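Molybdopterin-guanine dinucleotide biosynthesis protein B (Bacillus subtilis subsp. spizizenii, PDB 4OYH) binds GTP, which it probably hydrolyses only weakly, and may act as an adapter in the biosynthesis and use of the molybdopterin guanine dinucleotide cofactor. Local coordinates at residues 112-118 against 130-134. The protein carries 2 engineered substitutions. Numbering follows the deposited sequence.
With SO4 (sulfate ion), chain G.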
# COMPACT_ATOMS: atom_id res chain seq x y z
N LYS A 112 15.18 -1.45 -14.86
CA LYS A 112 16.47 -1.81 -15.52
C LYS A 112 17.67 -0.93 -15.17
O LYS A 112 18.82 -1.34 -15.32
CB LYS A 112 16.34 -1.70 -17.01
CG LYS A 112 15.16 -2.44 -17.64
CD LYS A 112 15.05 -2.10 -19.10
CE LYS A 112 15.18 -0.64 -19.33
NZ LYS A 112 16.42 -0.50 -20.15
N LYS A 113 17.38 0.31 -14.80
CA LYS A 113 18.37 1.36 -14.63
C LYS A 113 19.03 1.27 -13.28
O LYS A 113 20.06 1.88 -13.06
CB LYS A 113 17.69 2.73 -14.77
CG LYS A 113 16.63 3.02 -13.66
CD LYS A 113 15.14 2.98 -14.13
CE LYS A 113 14.27 3.91 -13.25
NZ LYS A 113 13.05 4.50 -13.91
N ALA A 114 18.40 0.54 -12.37
CA ALA A 114 18.93 0.38 -11.02
C ALA A 114 20.22 -0.43 -11.06
O ALA A 114 20.41 -1.23 -11.97
CB ALA A 114 17.87 -0.33 -10.07
N PRO A 115 21.09 -0.22 -10.06
CA PRO A 115 22.38 -0.90 -9.84
C PRO A 115 22.32 -2.33 -9.27
O PRO A 115 23.36 -2.96 -9.13
CB PRO A 115 23.05 -0.01 -8.81
CG PRO A 115 21.89 0.61 -8.04
CD PRO A 115 20.87 0.87 -9.08
N TYR A 116 21.15 -2.86 -8.95
CA TYR A 116 21.14 -4.12 -8.19
C TYR A 116 21.33 -5.29 -9.08
O TYR A 116 21.16 -5.20 -10.29
CB TYR A 116 19.87 -4.23 -7.36
CG TYR A 116 19.71 -3.01 -6.53
CD1 TYR A 116 20.49 -2.83 -5.37
CD2 TYR A 116 18.87 -1.98 -6.92
CE1 TYR A 116 20.40 -1.67 -4.61
CE2 TYR A 116 18.76 -0.82 -6.17
CZ TYR A 116 19.53 -0.67 -5.01
OH TYR A 116 19.42 0.47 -4.25
N PRO A 117 21.79 -6.40 -8.50
CA PRO A 117 22.03 -7.56 -9.35
C PRO A 117 20.74 -7.95 -10.07
O PRO A 117 19.69 -7.76 -9.49
CB PRO A 117 22.47 -8.65 -8.39
CG PRO A 117 22.82 -7.93 -7.11
CD PRO A 117 22.00 -6.69 -7.08
N LYS A 118 20.80 -8.48 -11.28
CA LYS A 118 19.58 -8.71 -11.99
C LYS A 118 19.71 -9.87 -12.90
O LYS A 118 20.79 -10.22 -13.32
CB LYS A 118 19.17 -7.48 -12.76
CG LYS A 118 20.26 -6.76 -13.46
CD LYS A 118 19.76 -5.43 -13.97
CE LYS A 118 19.51 -4.42 -12.88
NZ LYS A 118 20.72 -3.65 -12.49
N ALA A 130 18.97 -3.64 -26.43
CA ALA A 130 18.12 -2.60 -25.86
C ALA A 130 18.00 -2.70 -24.33
O ALA A 130 17.71 -1.70 -23.65
CB ALA A 130 16.75 -2.65 -26.51
N LEU A 131 18.22 -3.88 -23.77
CA LEU A 131 18.23 -4.03 -22.31
C LEU A 131 19.66 -3.70 -21.88
O LEU A 131 20.53 -4.56 -21.79
CB LEU A 131 17.78 -5.43 -21.87
CG LEU A 131 16.46 -5.88 -22.48
CD1 LEU A 131 16.27 -7.38 -22.39
CD2 LEU A 131 15.29 -5.13 -21.83
N LYS A 132 19.89 -2.41 -21.68
CA LYS A 132 21.19 -1.86 -21.37
C LYS A 132 21.27 -1.73 -19.85
O LYS A 132 20.49 -0.99 -19.26
CB LYS A 132 21.36 -0.50 -22.09
CG LYS A 132 22.78 0.07 -22.16
CD LYS A 132 23.27 0.62 -20.80
CE LYS A 132 24.50 -0.16 -20.25
NZ LYS A 132 24.68 -0.09 -18.76
N THR A 133 22.18 -2.45 -19.21
CA THR A 133 22.23 -2.35 -17.75
C THR A 133 23.39 -3.08 -17.08
O THR A 133 24.03 -3.96 -17.66
CB THR A 133 20.92 -2.89 -17.10
OG1 THR A 133 20.89 -2.55 -15.70
CG2 THR A 133 20.79 -4.40 -17.29
N VAL A 134 23.58 -2.73 -15.82
CA VAL A 134 24.68 -3.25 -15.02
C VAL A 134 24.22 -4.27 -13.99
O VAL A 134 23.04 -4.37 -13.63
CB VAL A 134 25.43 -2.09 -14.28
CG1 VAL A 134 25.82 -1.00 -15.27
CG2 VAL A 134 24.57 -1.49 -13.21
S SO4 G . 11.87 -0.32 -16.62
O1 SO4 G . 11.50 1.03 -16.21
O2 SO4 G . 11.00 -1.32 -16.02
O3 SO4 G . 11.79 -0.45 -18.07
O4 SO4 G . 13.24 -0.51 -16.18
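The polar contacts between 112-118 and 130-134 centre on the buried Lys118, whose ammonium group gathers carbonyls from both segments. The side chain of Lys118 folds back against its own loop, so that NZ donates to Ala114 O at a very short 2.5 Å and to Tyr116 O at 2.7 Å, while across the interface the same NZ reaches Val134 O at 2.7 Å and, weakly, Thr133 OG1 at 3.4 Å. The Thr133 hydroxyl in turn donates a hydrogen bond to the carbonyl of Lys112, with OG1 and O a very short 2.4 Å apart. Both segments are connections entering the parallel sheet of a P-loop NTPase fold: 112-118 leads into strand 118-122, while the loop 130-134 precedes the neighbouring strand 136-141, so the lysine ties together the entrances of two adjacent strands, whose pairing begins with backbone hydrogen bonds of Lys118 with Asn135 and Ile137. Apolar contacts are sparser. Val134 CG2 lies 4.1 Å from Pro115 CA, and at the other end Lys112 CD packs against Leu131 CD2, also at 4.1 Å. Leu131, centre of an inverse gamma turn, touches Phe18 and residues of the probable GTP-binding loop; its side chain is about 6 Å from that of Ser21. On the Lys112 side, the backbone N binds O4 of a sulfate at 2.5 Å, an ion probably taken from the crystallisation liquor.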